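Local coordinates for protein C-X-C motif chemokine 13 (Homo sapiens, PDB 7JNY) that attracts B lymphocytes as a secreted chemokine, binding the receptor CXCR5, and also binds heparin, at residues I45-K48 with S52-C55; V20-R25 with A60-R65. All blocks are in the same frame, centred on the assembly; numbering follows the deposited sequence.

Contact 1: I45-K48 with S52-C55; sequences IVWK and SIVC
Trp-47 lays one face of its indole over the end of Ile-53, its non-hydrogen-bonded partner on the antiparallel strand. The Ile-53 CD1 methyl sits 3.8 Å from the centroid of the Trp-47 six-membered ring and 21° off the ring normal, a CH-pi contact over the face. Both side chains point the same way and lie alongside each other; with Ile-53 CG1 anti to the carbonyl carbon, the branch ending in CD1 runs under the benzo ring. The other branch turns to Ile-45, where Ile-45 CG2 and Ile-53 CG2 press together at 3.5 Å, tighter than an ordinary methyl contact. An alanine in place of the tryptophan would probably leave the Ile-53 CD1 methyl without its aromatic cover and Gln-31, whose OE1 accepts a hydrogen bond from the indole NE1, without that donor.

Between the pairs Ile-45/Cys-55 and Trp-47/Ile-53, Val-46 and Val-54 form the hydrogen-bonded pair, side chains on the opposite face, beta-branched residues well suited to extended chain. The bond from Val-46 N to Val-54 O is 2.8 Å and nearly straight at 173°, while its return, Val-54 N to Val-46 O, is more bent at 153°. Nearer the turn, Lys-48 N gives a further bond of 2.9 Å to Ser-52 O. The long aliphatic part of Lys-48 suits this end of the hairpin: its CD rests 3.8 Å from Val-54 CG2, and a bend at chi3 carries the amine on to a water that only weakly reaches Ser-52 OG.

Together the segments make a beta hairpin in the chemokine sheet. Strand 27-33 flanks 45-48 on its other side, 53-56 is an outermost strand within the chain, and Cys-55 ties it by a disulfide to Cys-14 near the N terminus.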
loop_
_atom_site.group_PDB
_atom_site.type_symbol
_atom_site.label_atom_id
_atom_site.label_comp_id
_atom_site.label_asym_id
_atom_site.label_seq_id
_atom_site.Cartn_x
_atom_site.Cartn_y
_atom_site.Cartn_z
ATOM N N ILE A 45 -1.626 -2.301 -2.907
ATOM C CA ILE A 45 -2.980 -2.130 -3.422
ATOM C C ILE A 45 -3.748 -1.210 -2.474
ATOM O O ILE A 45 -3.841 -1.484 -1.272
ATOM C CB ILE A 45 -3.690 -3.473 -3.578
ATOM C CG1 ILE A 45 -2.835 -4.381 -4.495
ATOM C CG2 ILE A 45 -5.067 -3.259 -4.139
ATOM C CD1 ILE A 45 -3.341 -5.784 -4.596
ATOM N N VAL A 46 -4.291 -0.133 -3.006
ATOM C CA VAL A 46 -4.997 0.878 -2.204
ATOM C C VAL A 46 -6.492 0.763 -2.449
ATOM O O VAL A 46 -6.964 0.872 -3.595
ATOM C CB VAL A 46 -4.505 2.295 -2.529
ATOM C CG1 VAL A 46 -5.333 3.330 -1.741
ATOM C CG2 VAL A 46 -3.028 2.423 -2.218
ATOM N N TRP A 47 -7.245 0.556 -1.368
ATOM C CA TRP A 47 -8.702 0.470 -1.439
ATOM C C TRP A 47 -9.275 1.822 -1.091
ATOM O O TRP A 47 -9.194 2.252 0.065
ATOM C CB TRP A 47 -9.243 -0.592 -0.492
ATOM C CG TRP A 47 -8.807 -1.913 -0.897
ATOM C CD1 TRP A 47 -7.521 -2.349 -1.007
ATOM C CD2 TRP A 47 -9.639 -2.977 -1.328
ATOM N NE1 TRP A 47 -7.504 -3.650 -1.444
ATOM C CE2 TRP A 47 -8.795 -4.055 -1.655
ATOM C CE3 TRP A 47 -11.025 -3.134 -1.457
ATOM C CZ2 TRP A 47 -9.290 -5.278 -2.102
ATOM C CZ3 TRP A 47 -11.515 -4.346 -1.899
ATOM C CH2 TRP A 47 -10.649 -5.404 -2.219
ATOM N N LYS A 48 -9.870 2.474 -2.081
ATOM C CA LYS A 48 -10.342 3.838 -1.910
ATOM C C LYS A 48 -11.789 3.876 -1.443
ATOM O O LYS A 48 -12.555 2.923 -1.607
ATOM C CB LYS A 48 -10.181 4.640 -3.205
ATOM C CG LYS A 48 -8.718 4.980 -3.475
ATOM C CD LYS A 48 -8.435 5.517 -4.875
ATOM C CE LYS A 48 -9.261 6.737 -5.263
ATOM N NZ LYS A 48 -8.941 7.145 -6.665
ATOM N N SER A 52 -12.955 2.147 -5.614
ATOM C CA SER A 52 -11.872 1.889 -6.547
ATOM C C SER A 52 -10.733 1.143 -5.835
ATOM O O SER A 52 -10.526 1.277 -4.619
ATOM C CB SER A 52 -11.454 3.239 -7.141
ATOM O OG SER A 52 -10.102 3.289 -7.520
ATOM N N ILE A 53 -10.060 0.268 -6.584
ATOM C CA ILE A 53 -9.009 -0.586 -6.064
ATOM C C ILE A 53 -7.806 -0.398 -6.961
ATOM O O ILE A 53 -7.838 -0.789 -8.127
ATOM C CB ILE A 53 -9.403 -2.058 -6.049
ATOM C CG1 ILE A 53 -10.574 -2.332 -5.130
ATOM C CG2 ILE A 53 -8.194 -2.902 -5.577
ATOM C CD1 ILE A 53 -11.177 -3.681 -5.420
ATOM N N VAL A 54 -6.727 0.136 -6.414
ATOM C CA VAL A 54 -5.678 0.722 -7.238
ATOM C C VAL A 54 -4.347 0.085 -6.885
ATOM O O VAL A 54 -3.883 0.202 -5.747
ATOM C CB VAL A 54 -5.586 2.246 -7.056
ATOM C CG1 VAL A 54 -4.531 2.801 -8.003
ATOM C CG2 VAL A 54 -6.945 2.901 -7.270
ATOM N N CYS A 55 -3.703 -0.548 -7.867
ATOM C CA CYS A 55 -2.322 -0.945 -7.650
ATOM C C CYS A 55 -1.423 0.269 -7.796
ATOM O O CYS A 55 -1.525 1.020 -8.761
ATOM C CB CYS A 55 -1.879 -2.025 -8.632
ATOM S SG CYS A 55 -2.780 -3.533 -8.552
HETATM O O HOH W 1 -12.183 0.211 -2.423
HETATM O O HOH W 2 -10.392 6.415 -8.944
#

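Contact 2: V20-R25 with A60-R65; sequences VFIPRR and AEWIQR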
loop_
_atom_site.group_PDB
_atom_site.type_symbol
_atom_site.label_atom_id
_atom_site.label_comp_id
_atom_site.label_asym_id
_atom_site.label_seq_id
_atom_site.Cartn_x
_atom_site.Cartn_y
_atom_site.Cartn_z
ATOM N N VAL A 20 -0.174 7.916 -9.409
ATOM C CA VAL A 20 -1.003 9.074 -9.124
ATOM C C VAL A 20 -1.240 9.160 -7.620
ATOM O O VAL A 20 -1.541 8.155 -6.959
ATOM C CB VAL A 20 -2.334 8.989 -9.885
ATOM C CG1 VAL A 20 -3.247 10.149 -9.478
ATOM C CG2 VAL A 20 -2.111 8.938 -11.405
ATOM N N PHE A 21 -1.091 10.367 -7.078
ATOM C CA PHE A 21 -1.298 10.622 -5.651
ATOM C C PHE A 21 -2.715 10.247 -5.222
ATOM O O PHE A 21 -3.690 10.574 -5.893
ATOM C CB PHE A 21 -0.984 12.093 -5.341
ATOM C CG PHE A 21 -1.232 12.475 -3.902
ATOM C CD1 PHE A 21 -0.384 12.056 -2.896
ATOM C CD2 PHE A 21 -2.326 13.268 -3.572
ATOM C CE1 PHE A 21 -0.640 12.384 -1.581
ATOM C CE2 PHE A 21 -2.578 13.603 -2.257
ATOM C CZ PHE A 21 -1.733 13.162 -1.261
ATOM N N ILE A 22 -2.825 9.521 -4.116
ATOM C CA ILE A 22 -4.124 9.260 -3.508
ATOM C C ILE A 22 -4.159 9.893 -2.116
ATOM O O ILE A 22 -3.451 9.424 -1.203
ATOM C CB ILE A 22 -4.407 7.764 -3.399
ATOM C CG1 ILE A 22 -4.311 7.062 -4.769
ATOM C CG2 ILE A 22 -5.819 7.523 -2.886
ATOM C CD1 ILE A 22 -4.556 5.567 -4.661
ATOM N N PRO A 23 -4.977 10.921 -1.888
ATOM C CA PRO A 23 -4.989 11.561 -0.564
ATOM C C PRO A 23 -5.367 10.562 0.515
ATOM O O PRO A 23 -6.271 9.747 0.338
ATOM C CB PRO A 23 -6.050 12.657 -0.703
ATOM C CG PRO A 23 -6.191 12.905 -2.156
ATOM C CD PRO A 23 -5.772 11.660 -2.884
ATOM N N ARG A 24 -4.691 10.649 1.665
ATOM C CA ARG A 24 -4.919 9.664 2.710
ATOM C C ARG A 24 -6.385 9.596 3.116
ATOM O O ARG A 24 -6.872 8.519 3.474
ATOM C CB ARG A 24 -4.046 9.964 3.926
ATOM C CG ARG A 24 -3.849 8.740 4.794
ATOM C CD ARG A 24 -3.621 9.114 6.244
ATOM N NE ARG A 24 -4.674 9.981 6.760
ATOM C CZ ARG A 24 -5.943 9.617 6.934
ATOM N NH1 ARG A 24 -6.365 8.388 6.647
ATOM N NH2 ARG A 24 -6.816 10.508 7.404
ATOM N N ARG A 25 -7.105 10.718 3.055
ATOM C CA ARG A 25 -8.495 10.739 3.500
ATOM C C ARG A 25 -9.387 9.847 2.646
ATOM O O ARG A 25 -10.504 9.536 3.060
ATOM C CB ARG A 25 -9.045 12.173 3.476
ATOM C CG ARG A 25 -8.987 12.897 2.128
ATOM C CD ARG A 25 -10.078 13.980 2.004
ATOM N NE ARG A 25 -9.767 15.147 2.823
ATOM C CZ ARG A 25 -10.295 15.386 4.022
ATOM N NH1 ARG A 25 -11.323 14.686 4.480
ATOM N NH2 ARG A 25 -9.779 16.349 4.785
ATOM N N ALA A 60 6.854 5.147 -5.780
ATOM C CA ALA A 60 6.320 6.495 -5.876
ATOM C C ALA A 60 6.633 7.236 -4.583
ATOM O O ALA A 60 6.526 6.673 -3.474
ATOM C CB ALA A 60 4.816 6.469 -6.133
ATOM N N GLU A 61 7.092 8.487 -4.723
ATOM C CA GLU A 61 7.502 9.213 -3.532
ATOM C C GLU A 61 6.366 9.283 -2.532
ATOM O O GLU A 61 6.577 9.086 -1.329
ATOM C CB GLU A 61 7.982 10.624 -3.881
ATOM C CG GLU A 61 8.738 11.316 -2.736
ATOM C CD GLU A 61 9.694 12.417 -3.212
ATOM O OE1 GLU A 61 9.793 12.646 -4.438
ATOM O OE2 GLU A 61 10.320 13.078 -2.350
ATOM N N TRP A 62 5.150 9.551 -3.014
ATOM C CA TRP A 62 4.051 9.827 -2.090
ATOM C C TRP A 62 3.695 8.594 -1.284
ATOM O O TRP A 62 3.309 8.708 -0.114
ATOM C CB TRP A 62 2.843 10.368 -2.852
ATOM C CG TRP A 62 2.057 9.373 -3.624
ATOM C CD1 TRP A 62 2.144 9.120 -4.964
ATOM C CD2 TRP A 62 1.051 8.484 -3.119
ATOM N NE1 TRP A 62 1.251 8.143 -5.323
ATOM C CE2 TRP A 62 0.571 7.732 -4.208
ATOM C CE3 TRP A 62 0.510 8.253 -1.858
ATOM C CZ2 TRP A 62 -0.416 6.767 -4.062
ATOM C CZ3 TRP A 62 -0.466 7.293 -1.713
ATOM C CH2 TRP A 62 -0.923 6.560 -2.808
ATOM N N ILE A 63 3.868 7.413 -1.859
ATOM C CA ILE A 63 3.539 6.234 -1.084
ATOM C C ILE A 63 4.658 5.936 -0.094
ATOM O O ILE A 63 4.389 5.530 1.032
ATOM C CB ILE A 63 3.222 5.033 -1.998
ATOM C CG1 ILE A 63 2.673 3.924 -1.117
ATOM C CG2 ILE A 63 4.466 4.543 -2.698
ATOM C CD1 ILE A 63 1.158 3.899 -1.052
ATOM N N GLN A 64 5.909 6.187 -0.464
ATOM C CA GLN A 64 7.007 6.013 0.476
ATOM C C GLN A 64 6.856 6.938 1.681
ATOM O O GLN A 64 7.034 6.522 2.828
ATOM C CB GLN A 64 8.321 6.277 -0.240
ATOM C CG GLN A 64 8.560 5.272 -1.354
ATOM C CD GLN A 64 10.018 5.064 -1.640
ATOM O OE1 GLN A 64 10.837 5.951 -1.411
ATOM N NE2 GLN A 64 10.357 3.887 -2.156
ATOM N N ARG A 65 6.532 8.201 1.430
ATOM C CA ARG A 65 6.349 9.149 2.529
ATOM C C ARG A 65 5.203 8.700 3.415
ATOM O O ARG A 65 5.317 8.698 4.646
ATOM C CB ARG A 65 6.101 10.525 1.967
ATOM C CG ARG A 65 7.275 10.996 1.133
ATOM C CD ARG A 65 7.192 12.458 0.847
ATOM N NE ARG A 65 7.547 13.138 2.080
ATOM C CZ ARG A 65 8.296 14.224 2.146
ATOM N NH1 ARG A 65 8.748 14.817 1.050
ATOM N NH2 ARG A 65 8.618 14.713 3.341
#
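Trp-62, in the first turn of the C-terminal helix of the chemokine fold, packs against Val-20, Phe-21 and Ile-22 in the long loop that leads to the strand at 27-33, known in chemokines as the N-loop.

Aromatic contacts come first. Trp-62 CG takes the crowded position between backbone N and carbonyl carbon (chi1 76°), which swings the ring across to the loop. Phe-21 turns an edge toward the face of Trp-62 in an offset edge-to-face pair, with the planes at 78° and the Phe-21 ring centroid 5.4 Å from that of the indole five-membered ring. The Phe-21 CD1 corner leads, lying 3.6 Å from Trp-62 CB, which sits in the plane of the phenyl ring. Backbone joins in on the same indole face: Phe-21 CA stands 3.7 Å from the five-membered centroid, only 15° off its normal, as a CH-pi contact. A broad, flat tryptophan suits this place because a single face can receive both a ring edge and a length of extended main chain.

Apolar packing continues at the far end of the indole. There Ile-22 CB meets Trp-62 CH2 at 3.7 Å, and Ile-22 CG1 approaches the same six-membered ring at CH2 and CZ2. A branched aliphatic residue fits here, since Ile-22 also meets strand 43-48 and so fills the step between helix and sheet. Ile-63, the next helix residue, places its CB over the opposite face of the indole, so the ring is held between its own helix and the loop.

Polar atoms gather round the indole nitrogen. NE1 makes a weak hydrogen bond with Ser-19 O, and the carbonyl oxygen Val-20 O lies 3.2 Å from Trp-62 NE1.

Overall arrangement
The centres of the two contacts are about 12 Å apart, and along the chain contact 1 falls wholly between the two halves of contact 2: 20-25 comes first, then the hairpin of 45-48 and 52-55, then 60-65. Strand 53-56 is followed directly by helix 61-72, so the helical half of contact 2 comes soon after the hairpin, while its loop half precedes it. Ile-22 joins them physically, with its CD1 3.8 Å from Val-46 CG1 and its CG2 3.8 Å from Lys-48 CD. The N-loop thus lies between the hairpin and the start of the helix, bringing sheet, loop and helix together in the compact chemokine fold of this small, single-chain cytokine.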